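Local structure of 6-phospho-beta-glucosidase BglT (Thermotoga maritima, 1UP7) at residues E33-D38 with K60-D65; T66-V71 with V126-K131; V77-R82 with A135-F140; G11-P16 with K272-K277. The protein hydrolyses cellobiose 6'-phosphate to glucose 6-phosphate and glucose, using NAD(+) and a manganese ion as cofactors. One frame throughout, in Å; residues are numbered along the deposited sequence.

Overall arrangement
Contacts 1 and 3 are two strand pairs of one parallel Rossmann sheet, on either side of strand 4-8. Their centres lie about 14 Å apart, and both touch the bound NAD. Contact 2 packs the two helices that lead into the strands of contact 3, and its centre is about 11 Å from that of contact 3. It also touches contact 1, where I35 and S64 meet A70. Contact 4 joins the NAD-binding loop after strand 4-8 to helix 263-278. It meets contact 1 through D38 and G11 and contact 3 through Q80 and T15. Its S13 side chain lies about 8 Å from the bound glucose 6-phosphate.

Contact 1 (E33-D38 with K60-D65); sequences EVIFYD and KVLISD. With NAD (nicotinamide-adenine-dinucleotide), chain I.
E33 and K60 run side by side and point the same way from adjacent parallel strands. E33 OE1 lies 3.3 Å from K60 CE, but K60 NZ is 4.4 Å from E33 OE1, beyond a salt bridge. The firm partner of the E33 carboxylate is R4, through OE2. I35 and L62 cross at a slant on the face that also carries E33. I35 CG1 is anti to the backbone N (chi1 -172°), which sets it 3.9 Å from L62 CB. I35 CD1 reaches S64 CB at 3.7 Å. On the face of V34, F36 and V61, V61 CG1 lies at the edge of the F36 ring, 3.7 Å from CE2. The Y37 ring turns an edge to S64 O, with CD1 3.3 Å away. Four backbone hydrogen bonds tie the strands: V34 N to K60 O, L62 N to V34 O, F36 N to L62 O and S64 N to F36 O. One water joins D38 N to S64 O. The D38 carboxylate grips both adenosine ribose hydroxyls of NAD, O2B to OD1 at 2.6 Å and O3B to OD2 at 2.7 Å. This is a beta-alpha-beta unit of the Rossmann fold; D38, just after its first strand (the second of the fold), is the acidic residue that characteristically binds the NAD ribose.

Contact 2 (T66-V71 with V126-K131); sequences TFEGAV and VDTVRK
F67, T128 and V129 carry most of this chiefly apolar helix-helix contact. The F67 and T128 side chains slide past each other in opposite directions, with F67 CE1 3.9 Å from T128 CB. F67 CG is anti to the backbone N (chi1 -179°), which directs CG towards V129. V129 CG2 lies at the edge of the ring, 3.9 Å from CZ. V71 crosses V129 at about a right angle, its CB 4.1 Å from the same CG2. V71 CG1 also rests on one face of the F67 ring, towards the rim. An alanine at F67 would probably leave a gap beside T128 and V129 and cost the ring stack with Y125. The short axes of helices 67-71 and 126-131 are 10.0 Å apart and cross at -42°. Both helices pack against the parallel Rossmann sheet: F67 and V71 touch I8, and V129 touches I137.

No hydrogen bond joins the segments. E68 OE1 comes 3.7 Å from the methyl CG2 of T128, while T128 OG1 bonds to E124 O. T66 OG1 caps helix 67-71 by accepting from G69 N at 3.1 Å. K131 NZ makes a salt bridge to the syn lone pair of D127 OD2.

Contact 3 (V77-R82 with A135-F140); sequences VIFQFR and ATIVNF. With NAD (nicotinamide-adenine-dinucleotide), chain I.
F79 and F140 are joined by a backbone hydrogen bond, F140 N to F79 O, at 2.7 Å. It is the last of four that zip the parallel strands; the others are V77 N to T136 O, V138 N to V77 O and F79 N to V138 O. N139 OD1 reaches the edge of the F79 ring and comes 3.1 Å from F79 CB. This oxygen is buried and has no polar partner in the model, whereas ND2 is satisfied by T141 O and S144 OG. I137 CG2 sits over the centre of one F79 face, 3.7 Å from the centroid. F81 CE1 lies on the opposite face. I78 CG2 packs over F140 in a second CH-pi contact. Q80 NE2 donates to G9 O.

R82 serves the NAD diphosphate. Its chain bends at chi3 (-64°), which brings NE to the diphosphate. R82 NE donates to O3 at 3.0 Å and to O1A at 3.2 Å. R82 NH2 donates to O1N at 2.9 Å. NH1 forms a salt bridge with E105. The NAD atom C3D lies over the guanidinium centre. A leucine in place of R82 would probably leave the diphosphate charge without these donors and E105 without this mate.

Strand 76-79 lies between strands 4-8 and 136-139. Helix 109-131 packs on the face of F79 and I137, and helix 296-308 on that of I78 and V138.

Contact 4 (G11-P16 with K272-K277); sequences GSSYTP and KELFEK. With NAD (nicotinamide-adenine-dinucleotide), chain I.
The loop after the first Rossmann strand, which binds the NAD diphosphate, meets helix 263-278 of the C-terminal domain here. F275 points the edge of its ring at G11. G11 O lies in the ring plane, 3.1 Å from F275 CZ. S13 CB is 3.6 Å from F275 CE2. S13 OG stands between its backbone N and carbonyl carbon (chi1 70°), which puts it beside L274 CD1 in a looser touch of 3.9 Å. This hydroxyl is buried and has no polar partner in the model.

The other side of the loop serves the cofactor. S12 OG donates to NAD O2N at 2.6 Å and accepts from Y14 N at 2.9 Å, so one hydroxyl both caps the turn and holds a phosphate. The Y14 ring takes the nicotinamide on one face, with C4N 3.3 Å above the plane towards the rim. Y14 also touches the bound glucose 6-phosphate. G11 has no side chain, and a CB there would run into NAD O3B. The chemistry implies that the two segments meet by van der Waals contact alone; a polar link to helix 263-278 comes from Y278 OH to S13 O, and S12 gives the hydrogen bond to NAD.

Contact 1 (E33-D38 with K60-D65)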
# COMPACT_ATOMS: atom_id res chain seq x y z
N GLU A 33 40.68 3.41 18.47
CA GLU A 33 40.37 3.20 19.88
C GLU A 33 39.00 2.59 20.13
O GLU A 33 38.05 2.78 19.36
CB GLU A 33 40.59 4.47 20.69
CG GLU A 33 39.91 5.71 20.11
CD GLU A 33 40.27 6.99 20.86
OE1 GLU A 33 41.48 7.24 21.05
OE2 GLU A 33 39.35 7.75 21.27
N VAL A 34 38.93 1.80 21.19
CA VAL A 34 37.68 1.32 21.73
C VAL A 34 37.53 1.89 23.14
O VAL A 34 38.40 1.71 23.99
CB VAL A 34 37.59 -0.22 21.70
CG1 VAL A 34 36.26 -0.68 22.23
CG2 VAL A 34 37.77 -0.71 20.23
N ILE A 35 36.45 2.64 23.34
CA ILE A 35 36.20 3.24 24.64
C ILE A 35 34.98 2.61 25.31
O ILE A 35 33.93 2.39 24.68
CB ILE A 35 36.08 4.76 24.51
CG1 ILE A 35 36.02 5.40 25.91
CG2 ILE A 35 34.86 5.12 23.72
CD1 ILE A 35 36.48 6.87 25.92
N PHE A 36 35.12 2.35 26.60
CA PHE A 36 34.16 1.60 27.38
C PHE A 36 33.49 2.48 28.42
O PHE A 36 34.16 3.27 29.08
CB PHE A 36 34.84 0.39 28.07
CG PHE A 36 35.36 -0.64 27.12
CD1 PHE A 36 34.52 -1.65 26.65
CD2 PHE A 36 36.67 -0.58 26.66
CE1 PHE A 36 34.98 -2.63 25.75
CE2 PHE A 36 37.16 -1.54 25.74
CZ PHE A 36 36.30 -2.58 25.30
N TYR A 37 32.16 2.35 28.54
CA TYR A 37 31.41 2.98 29.59
C TYR A 37 30.50 1.93 30.25
O TYR A 37 29.93 1.07 29.55
CB TYR A 37 30.57 4.16 29.06
CG TYR A 37 29.62 4.64 30.12
CD1 TYR A 37 30.11 5.26 31.26
CD2 TYR A 37 28.26 4.38 30.04
CE1 TYR A 37 29.28 5.66 32.29
CE2 TYR A 37 27.39 4.79 31.07
CZ TYR A 37 27.92 5.44 32.19
OH TYR A 37 27.12 5.84 33.24
N ASP A 38 30.37 2.02 31.57
CA ASP A 38 29.47 1.18 32.37
C ASP A 38 29.09 1.98 33.64
O ASP A 38 29.89 2.75 34.14
CB ASP A 38 30.19 -0.12 32.80
CG ASP A 38 29.24 -1.30 33.01
OD1 ASP A 38 28.50 -1.35 34.04
OD2 ASP A 38 29.17 -2.25 32.18
N LYS A 60 44.05 1.46 20.95
CA LYS A 60 43.93 2.07 22.27
C LYS A 60 42.65 1.58 22.95
O LYS A 60 41.59 1.51 22.33
CB LYS A 60 43.96 3.59 22.14
CG LYS A 60 45.35 4.18 21.98
CD LYS A 60 45.34 5.73 21.69
CE LYS A 60 44.33 6.55 22.57
NZ LYS A 60 44.91 7.10 23.88
N VAL A 61 42.76 1.22 24.23
CA VAL A 61 41.62 0.81 25.04
C VAL A 61 41.39 1.84 26.14
O VAL A 61 42.27 2.10 26.95
CB VAL A 61 41.87 -0.55 25.68
CG1 VAL A 61 40.73 -0.94 26.62
CG2 VAL A 61 42.14 -1.64 24.62
N LEU A 62 40.20 2.44 26.17
CA LEU A 62 39.91 3.52 27.10
C LEU A 62 38.65 3.29 27.92
O LEU A 62 37.72 2.63 27.48
CB LEU A 62 39.81 4.85 26.32
CG LEU A 62 40.99 5.18 25.41
CD1 LEU A 62 40.65 6.30 24.42
CD2 LEU A 62 42.24 5.51 26.25
N ILE A 63 38.63 3.85 29.12
CA ILE A 63 37.41 3.91 29.91
C ILE A 63 36.96 5.37 30.01
O ILE A 63 37.76 6.24 30.31
CB ILE A 63 37.65 3.26 31.30
CG1 ILE A 63 37.90 1.73 31.15
CG2 ILE A 63 36.45 3.51 32.22
CD1 ILE A 63 38.38 1.03 32.41
N SER A 64 35.69 5.62 29.73
CA SER A 64 35.09 6.90 29.99
C SER A 64 34.20 6.82 31.23
O SER A 64 33.40 5.88 31.37
CB SER A 64 34.28 7.34 28.80
OG SER A 64 33.55 8.50 29.10
N ASP A 65 34.34 7.82 32.10
CA ASP A 65 33.49 7.93 33.29
C ASP A 65 32.04 8.25 32.97
O ASP A 65 31.20 8.08 33.83
CB ASP A 65 34.04 8.98 34.27
CG ASP A 65 35.29 8.52 35.00
OD1 ASP A 65 35.43 7.29 35.21
OD2 ASP A 65 36.17 9.32 35.42
PA NAD I . 24.83 -7.86 31.99
O1A NAD I . 23.95 -7.97 33.17
O2A NAD I . 26.27 -8.38 32.18
O5B NAD I . 24.84 -6.28 31.64
C5B NAD I . 25.90 -5.73 30.89
C4B NAD I . 26.44 -4.49 31.58
O4B NAD I . 25.52 -3.41 31.46
C3B NAD I . 26.73 -4.64 33.07
O3B NAD I . 28.12 -4.45 33.27
C2B NAD I . 25.92 -3.53 33.74
O2B NAD I . 26.62 -2.91 34.80
C1B NAD I . 25.76 -2.56 32.59
N9A NAD I . 24.65 -1.62 32.71
C8A NAD I . 23.40 -1.79 33.28
N7A NAD I . 22.73 -0.63 33.09
C5A NAD I . 23.48 0.24 32.38
C6A NAD I . 23.30 1.54 31.94
N6A NAD I . 22.16 2.20 32.16
N1A NAD I . 24.32 2.17 31.24
C2A NAD I . 25.52 1.52 31.00
N3A NAD I . 25.70 0.24 31.48
C4A NAD I . 24.71 -0.37 32.15
O3 NAD I . 24.09 -8.66 30.81
PN NAD I . 24.70 -9.28 29.46
O1N NAD I . 24.39 -10.72 29.57
O2N NAD I . 26.05 -8.84 29.18
O5D NAD I . 23.83 -8.61 28.30
C5D NAD I . 23.54 -7.23 28.20
C4D NAD I . 22.34 -7.07 27.24
O4D NAD I . 22.61 -7.55 25.93
C3D NAD I . 21.12 -7.84 27.72
O3D NAD I . 20.03 -7.01 27.48
C2D NAD I . 21.07 -9.08 26.83
O2D NAD I . 19.77 -9.62 26.61
C1D NAD I . 21.76 -8.64 25.56
N1N NAD I . 22.70 -9.67 25.11
C2N NAD I . 23.98 -9.23 24.88
C3N NAD I . 24.97 -10.09 24.45
C7N NAD I . 26.36 -9.54 24.24
O7N NAD I . 27.14 -9.86 23.11
N7N NAD I . 26.85 -8.71 25.17
C4N NAD I . 24.62 -11.43 24.26
C5N NAD I . 23.31 -11.90 24.48
C6N NAD I . 22.34 -10.99 24.91
O HOH W 1 32.66 3.69 32.72

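Contact 2 (T66-V71 with V126-K131)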
# COMPACT_ATOMS: atom_id res chain seq x y z
N THR A 66 31.76 8.73 31.76
CA THR A 66 30.41 9.12 31.37
C THR A 66 30.02 8.50 30.03
O THR A 66 30.87 8.14 29.24
CB THR A 66 30.36 10.64 31.27
OG1 THR A 66 31.32 11.06 30.29
CG2 THR A 66 30.80 11.30 32.62
N PHE A 67 28.71 8.40 29.80
CA PHE A 67 28.20 8.02 28.50
C PHE A 67 28.65 9.02 27.43
O PHE A 67 29.13 8.61 26.36
CB PHE A 67 26.67 7.90 28.55
CG PHE A 67 26.07 7.50 27.25
CD1 PHE A 67 25.77 8.46 26.30
CD2 PHE A 67 25.86 6.16 26.95
CE1 PHE A 67 25.25 8.08 25.06
CE2 PHE A 67 25.33 5.80 25.71
CZ PHE A 67 25.03 6.78 24.78
N GLU A 68 28.49 10.31 27.71
CA GLU A 68 28.78 11.36 26.73
C GLU A 68 30.24 11.28 26.28
O GLU A 68 30.55 11.35 25.09
CB GLU A 68 28.45 12.74 27.31
CG GLU A 68 28.60 13.84 26.27
CD GLU A 68 27.69 15.06 26.52
OE1 GLU A 68 26.54 14.87 27.04
OE2 GLU A 68 28.13 16.21 26.19
N GLY A 69 31.13 11.10 27.24
CA GLY A 69 32.56 10.96 26.99
C GLY A 69 32.90 9.75 26.12
O GLY A 69 33.89 9.77 25.39
N ALA A 70 32.08 8.71 26.19
CA ALA A 70 32.31 7.54 25.40
C ALA A 70 31.90 7.75 23.93
O ALA A 70 32.65 7.34 23.04
CB ALA A 70 31.64 6.30 26.04
N VAL A 71 30.77 8.42 23.70
CA VAL A 71 30.15 8.48 22.38
C VAL A 71 30.51 9.72 21.57
O VAL A 71 30.30 9.73 20.35
CB VAL A 71 28.62 8.36 22.49
CG1 VAL A 71 28.24 7.08 23.20
CG2 VAL A 71 28.01 9.62 23.18
N VAL A 126 20.15 7.72 22.95
CA VAL A 126 20.01 8.07 21.53
C VAL A 126 20.00 9.60 21.40
O VAL A 126 20.61 10.15 20.48
CB VAL A 126 18.72 7.45 20.92
CG1 VAL A 126 18.35 8.14 19.60
CG2 VAL A 126 18.87 5.89 20.79
N ASP A 127 19.35 10.29 22.32
CA ASP A 127 19.35 11.75 22.27
C ASP A 127 20.76 12.34 22.37
O ASP A 127 21.13 13.24 21.61
CB ASP A 127 18.40 12.39 23.28
CG ASP A 127 18.17 13.87 23.00
OD1 ASP A 127 17.53 14.20 21.97
OD2 ASP A 127 18.64 14.79 23.72
N THR A 128 21.57 11.81 23.27
CA THR A 128 22.95 12.26 23.40
C THR A 128 23.79 11.94 22.15
O THR A 128 24.57 12.79 21.69
CB THR A 128 23.62 11.64 24.67
OG1 THR A 128 22.91 12.05 25.82
CG2 THR A 128 25.01 12.22 24.92
N VAL A 129 23.63 10.72 21.60
CA VAL A 129 24.37 10.34 20.40
C VAL A 129 24.00 11.28 19.24
O VAL A 129 24.88 11.87 18.60
CB VAL A 129 24.14 8.85 20.03
CG1 VAL A 129 24.63 8.54 18.61
CG2 VAL A 129 24.76 7.92 21.07
N ARG A 130 22.71 11.44 19.01
CA ARG A 130 22.22 12.31 17.94
C ARG A 130 22.72 13.77 18.06
O ARG A 130 23.00 14.41 17.07
CB ARG A 130 20.69 12.16 17.84
CG ARG A 130 19.83 13.39 17.94
CD ARG A 130 18.32 13.06 18.15
NE ARG A 130 17.72 12.61 16.89
CZ ARG A 130 16.71 11.76 16.77
NH1 ARG A 130 16.12 11.25 17.83
NH2 ARG A 130 16.30 11.44 15.55
N LYS A 131 22.87 14.27 19.29
CA LYS A 131 23.28 15.67 19.49
C LYS A 131 24.80 15.84 19.44
O LYS A 131 25.27 16.95 19.41
CB LYS A 131 22.75 16.22 20.82
CG LYS A 131 21.34 16.81 20.72
CD LYS A 131 20.47 16.44 21.93
CE LYS A 131 19.94 17.69 22.68
NZ LYS A 131 18.91 17.37 23.75

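Contact 3 (V77-R82 with A135-F140)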
# COMPACT_ATOMS: atom_id res chain seq x y z
N VAL A 77 28.60 3.05 18.04
CA VAL A 77 28.25 2.86 19.44
C VAL A 77 27.50 1.54 19.63
O VAL A 77 26.45 1.30 19.02
CB VAL A 77 27.45 4.09 20.02
CG1 VAL A 77 27.08 3.89 21.48
CG2 VAL A 77 28.28 5.39 19.86
N ILE A 78 28.04 0.69 20.51
CA ILE A 78 27.46 -0.61 20.75
C ILE A 78 26.69 -0.59 22.05
O ILE A 78 27.28 -0.38 23.11
CB ILE A 78 28.56 -1.74 20.74
CG1 ILE A 78 29.23 -1.83 19.35
CG2 ILE A 78 27.96 -3.11 21.19
CD1 ILE A 78 30.51 -2.61 19.33
N PHE A 79 25.37 -0.81 21.97
CA PHE A 79 24.52 -0.97 23.16
C PHE A 79 24.54 -2.42 23.58
O PHE A 79 24.04 -3.29 22.86
CB PHE A 79 23.06 -0.58 22.88
CG PHE A 79 22.81 0.88 22.86
CD1 PHE A 79 23.86 1.81 22.98
CD2 PHE A 79 21.51 1.36 22.69
CE1 PHE A 79 23.62 3.18 22.94
CE2 PHE A 79 21.24 2.74 22.67
CZ PHE A 79 22.31 3.65 22.80
N GLN A 80 25.06 -2.66 24.77
CA GLN A 80 25.25 -4.02 25.26
C GLN A 80 25.05 -4.05 26.79
O GLN A 80 25.55 -4.91 27.51
CB GLN A 80 26.62 -4.49 24.76
CG GLN A 80 27.51 -5.04 25.75
CD GLN A 80 28.95 -5.19 25.29
OE1 GLN A 80 29.22 -5.38 24.12
NE2 GLN A 80 29.87 -5.19 26.24
N PHE A 81 24.27 -3.10 27.27
CA PHE A 81 23.91 -2.98 28.69
C PHE A 81 22.56 -3.63 29.00
O PHE A 81 21.70 -3.74 28.15
CB PHE A 81 23.88 -1.49 29.13
CG PHE A 81 22.98 -0.63 28.31
CD1 PHE A 81 23.43 -0.06 27.12
CD2 PHE A 81 21.65 -0.40 28.71
CE1 PHE A 81 22.58 0.75 26.35
CE2 PHE A 81 20.80 0.40 27.94
CZ PHE A 81 21.26 0.96 26.75
N ARG A 82 22.39 -4.07 30.23
CA ARG A 82 21.13 -4.64 30.66
C ARG A 82 20.45 -3.69 31.63
O ARG A 82 20.87 -3.59 32.77
CB ARG A 82 21.38 -5.99 31.34
CG ARG A 82 20.13 -6.80 31.67
CD ARG A 82 20.44 -8.07 32.47
NE ARG A 82 21.26 -9.01 31.72
CZ ARG A 82 20.78 -9.83 30.78
NH1 ARG A 82 19.47 -9.85 30.50
NH2 ARG A 82 21.60 -10.64 30.15
N ALA A 135 26.69 8.89 15.60
CA ALA A 135 27.25 7.58 15.32
C ALA A 135 26.16 6.60 14.90
O ALA A 135 24.97 6.82 15.18
CB ALA A 135 27.93 7.06 16.55
N THR A 136 26.57 5.51 14.26
CA THR A 136 25.71 4.36 14.06
C THR A 136 25.66 3.61 15.37
O THR A 136 26.69 3.26 15.93
CB THR A 136 26.27 3.48 12.96
OG1 THR A 136 26.08 4.16 11.72
CG2 THR A 136 25.43 2.19 12.83
N ILE A 137 24.46 3.35 15.84
CA ILE A 137 24.31 2.52 17.03
C ILE A 137 24.04 1.09 16.63
O ILE A 137 23.13 0.84 15.86
CB ILE A 137 23.22 3.06 17.98
CG1 ILE A 137 23.54 4.47 18.45
CG2 ILE A 137 23.08 2.13 19.21
CD1 ILE A 137 22.30 5.29 18.87
N VAL A 138 24.82 0.16 17.18
CA VAL A 138 24.60 -1.27 17.04
C VAL A 138 24.07 -1.86 18.36
O VAL A 138 24.76 -1.83 19.39
CB VAL A 138 25.87 -1.98 16.56
CG1 VAL A 138 25.60 -3.47 16.34
CG2 VAL A 138 26.37 -1.32 15.26
N ASN A 139 22.84 -2.36 18.32
CA ASN A 139 22.16 -2.73 19.55
C ASN A 139 22.06 -4.22 19.83
O ASN A 139 21.52 -4.97 19.01
CB ASN A 139 20.76 -2.13 19.59
CG ASN A 139 20.08 -2.37 20.92
OD1 ASN A 139 20.36 -1.67 21.90
ND2 ASN A 139 19.19 -3.37 20.99
N PHE A 140 22.58 -4.63 21.00
CA PHE A 140 22.35 -5.98 21.56
C PHE A 140 21.30 -5.98 22.66
O PHE A 140 20.68 -6.99 22.91
CB PHE A 140 23.59 -6.55 22.23
CG PHE A 140 24.80 -6.64 21.35
CD1 PHE A 140 24.73 -6.44 19.98
CD2 PHE A 140 26.05 -6.90 21.92
CE1 PHE A 140 25.86 -6.52 19.18
CE2 PHE A 140 27.21 -6.99 21.12
CZ PHE A 140 27.11 -6.79 19.75
PA NAD I . 24.83 -7.86 31.99
O1A NAD I . 23.95 -7.97 33.17
O2A NAD I . 26.27 -8.38 32.18
O5B NAD I . 24.84 -6.28 31.64
C5B NAD I . 25.90 -5.73 30.89
C4B NAD I . 26.44 -4.49 31.58
O4B NAD I . 25.52 -3.41 31.46
C3B NAD I . 26.73 -4.64 33.07
O3B NAD I . 28.12 -4.45 33.27
C2B NAD I . 25.92 -3.53 33.74
O2B NAD I . 26.62 -2.91 34.80
C1B NAD I . 25.76 -2.56 32.59
N9A NAD I . 24.65 -1.62 32.71
C8A NAD I . 23.40 -1.79 33.28
N7A NAD I . 22.73 -0.63 33.09
C5A NAD I . 23.48 0.24 32.38
C6A NAD I . 23.30 1.54 31.94
N6A NAD I . 22.16 2.20 32.16
N1A NAD I . 24.32 2.17 31.24
C2A NAD I . 25.52 1.52 31.00
N3A NAD I . 25.70 0.24 31.48
C4A NAD I . 24.71 -0.37 32.15
O3 NAD I . 24.09 -8.66 30.81
PN NAD I . 24.70 -9.28 29.46
O1N NAD I . 24.39 -10.72 29.57
O2N NAD I . 26.05 -8.84 29.18
O5D NAD I . 23.83 -8.61 28.30
C5D NAD I . 23.54 -7.23 28.20
C4D NAD I . 22.34 -7.07 27.24
O4D NAD I . 22.61 -7.55 25.93
C3D NAD I . 21.12 -7.84 27.72
O3D NAD I . 20.03 -7.01 27.48
C2D NAD I . 21.07 -9.08 26.83
O2D NAD I . 19.77 -9.62 26.61
C1D NAD I . 21.76 -8.64 25.56
N1N NAD I . 22.70 -9.67 25.11
C2N NAD I . 23.98 -9.23 24.88
C3N NAD I . 24.97 -10.09 24.45
C7N NAD I . 26.36 -9.54 24.24
O7N NAD I . 27.14 -9.86 23.11
N7N NAD I . 26.85 -8.71 25.17
C4N NAD I . 24.62 -11.43 24.26
C5N NAD I . 23.31 -11.90 24.48
C6N NAD I . 22.34 -10.99 24.91

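Contact 4 (G11-P16 with K272-K277)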
# COMPACT_ATOMS: atom_id res chain seq x y z
N GLY A 11 31.24 -3.65 31.24
CA GLY A 11 31.35 -4.70 32.23
C GLY A 11 30.67 -6.01 31.87
O GLY A 11 30.76 -6.94 32.66
N SER A 12 29.98 -6.10 30.72
CA SER A 12 29.39 -7.37 30.30
C SER A 12 30.44 -8.48 30.25
O SER A 12 31.59 -8.28 29.85
CB SER A 12 28.69 -7.30 28.94
OG SER A 12 28.52 -8.61 28.42
N SER A 13 30.03 -9.68 30.65
CA SER A 13 30.93 -10.82 30.57
C SER A 13 31.20 -11.29 29.14
O SER A 13 32.13 -12.07 28.94
CB SER A 13 30.53 -11.96 31.50
OG SER A 13 29.35 -12.60 31.05
N TYR A 14 30.45 -10.77 28.16
CA TYR A 14 30.73 -11.06 26.75
C TYR A 14 31.77 -10.11 26.11
O TYR A 14 32.22 -10.37 24.96
CB TYR A 14 29.47 -11.00 25.87
CG TYR A 14 28.36 -11.96 26.19
CD1 TYR A 14 28.44 -13.32 25.86
CD2 TYR A 14 27.18 -11.49 26.79
CE1 TYR A 14 27.36 -14.19 26.16
CE2 TYR A 14 26.12 -12.34 27.08
CZ TYR A 14 26.22 -13.68 26.76
OH TYR A 14 25.12 -14.47 27.05
N THR A 15 32.11 -9.03 26.82
CA THR A 15 33.03 -8.01 26.29
C THR A 15 34.33 -8.61 25.66
O THR A 15 34.70 -8.21 24.57
CB THR A 15 33.33 -6.96 27.38
OG1 THR A 15 32.20 -6.09 27.50
CG2 THR A 15 34.47 -6.04 26.98
N PRO A 16 34.98 -9.57 26.33
CA PRO A 16 36.20 -10.18 25.78
C PRO A 16 35.96 -10.77 24.39
O PRO A 16 36.80 -10.61 23.51
CB PRO A 16 36.52 -11.31 26.77
CG PRO A 16 35.91 -10.85 28.06
CD PRO A 16 34.62 -10.21 27.62
N LYS A 272 29.53 -14.79 38.07
CA LYS A 272 30.45 -14.64 39.19
C LYS A 272 31.70 -15.51 39.02
O LYS A 272 32.77 -15.12 39.51
CB LYS A 272 29.79 -14.96 40.54
N GLU A 273 31.56 -16.67 38.39
CA GLU A 273 32.69 -17.54 38.06
C GLU A 273 33.53 -16.95 36.92
O GLU A 273 34.75 -17.02 36.93
CB GLU A 273 32.23 -18.95 37.68
CG GLU A 273 31.89 -19.87 38.85
CD GLU A 273 30.94 -21.02 38.46
OE1 GLU A 273 30.41 -21.05 37.31
OE2 GLU A 273 30.69 -21.92 39.31
N LEU A 274 32.87 -16.37 35.92
CA LEU A 274 33.58 -15.72 34.82
C LEU A 274 34.42 -14.53 35.33
O LEU A 274 35.62 -14.42 35.01
CB LEU A 274 32.61 -15.28 33.72
CG LEU A 274 32.15 -16.42 32.79
CD1 LEU A 274 31.02 -15.97 31.90
CD2 LEU A 274 33.31 -16.96 31.97
N PHE A 275 33.82 -13.70 36.18
CA PHE A 275 34.53 -12.52 36.69
C PHE A 275 35.74 -12.83 37.53
O PHE A 275 36.77 -12.16 37.42
CB PHE A 275 33.58 -11.50 37.32
CG PHE A 275 32.78 -10.77 36.27
CD1 PHE A 275 33.29 -9.65 35.64
CD2 PHE A 275 31.54 -11.26 35.86
CE1 PHE A 275 32.54 -9.01 34.64
CE2 PHE A 275 30.81 -10.62 34.88
CZ PHE A 275 31.31 -9.50 34.26
N GLU A 276 35.65 -13.88 38.33
CA GLU A 276 36.81 -14.38 39.07
C GLU A 276 37.94 -14.85 38.15
O GLU A 276 39.11 -14.59 38.41
CB GLU A 276 36.41 -15.50 40.04
CG GLU A 276 35.96 -14.98 41.41
CD GLU A 276 36.82 -13.80 41.89
OE1 GLU A 276 38.00 -14.04 42.28
OE2 GLU A 276 36.31 -12.65 41.85
N LYS A 277 37.57 -15.56 37.08
CA LYS A 277 38.55 -15.99 36.08
C LYS A 277 39.15 -14.81 35.32
O LYS A 277 40.34 -14.83 35.02
CB LYS A 277 37.91 -16.97 35.09
CG LYS A 277 38.08 -18.42 35.48
CD LYS A 277 36.87 -19.25 35.04
CE LYS A 277 37.05 -20.75 35.38
NZ LYS A 277 35.97 -21.53 34.70
PA NAD I . 24.83 -7.86 31.99
O1A NAD I . 23.95 -7.97 33.17
O2A NAD I . 26.27 -8.38 32.18
O5B NAD I . 24.84 -6.28 31.64
C5B NAD I . 25.90 -5.73 30.89
C4B NAD I . 26.44 -4.49 31.58
O4B NAD I . 25.52 -3.41 31.46
C3B NAD I . 26.73 -4.64 33.07
O3B NAD I . 28.12 -4.45 33.27
C2B NAD I . 25.92 -3.53 33.74
O2B NAD I . 26.62 -2.91 34.80
C1B NAD I . 25.76 -2.56 32.59
N9A NAD I . 24.65 -1.62 32.71
C8A NAD I . 23.40 -1.79 33.28
N7A NAD I . 22.73 -0.63 33.09
C5A NAD I . 23.48 0.24 32.38
C6A NAD I . 23.30 1.54 31.94
N6A NAD I . 22.16 2.20 32.16
N1A NAD I . 24.32 2.17 31.24
C2A NAD I . 25.52 1.52 31.00
N3A NAD I . 25.70 0.24 31.48
C4A NAD I . 24.71 -0.37 32.15
O3 NAD I . 24.09 -8.66 30.81
PN NAD I . 24.70 -9.28 29.46
O1N NAD I . 24.39 -10.72 29.57
O2N NAD I . 26.05 -8.84 29.18
O5D NAD I . 23.83 -8.61 28.30
C5D NAD I . 23.54 -7.23 28.20
C4D NAD I . 22.34 -7.07 27.24
O4D NAD I . 22.61 -7.55 25.93
C3D NAD I . 21.12 -7.84 27.72
O3D NAD I . 20.03 -7.01 27.48
C2D NAD I . 21.07 -9.08 26.83
O2D NAD I . 19.77 -9.62 26.61
C1D NAD I . 21.76 -8.64 25.56
N1N NAD I . 22.70 -9.67 25.11
C2N NAD I . 23.98 -9.23 24.88
C3N NAD I . 24.97 -10.09 24.45
C7N NAD I . 26.36 -9.54 24.24
O7N NAD I . 27.14 -9.86 23.11
N7N NAD I . 26.85 -8.71 25.17
C4N NAD I . 24.62 -11.43 24.26
C5N NAD I . 23.31 -11.90 24.48
C6N NAD I . 22.34 -10.99 24.91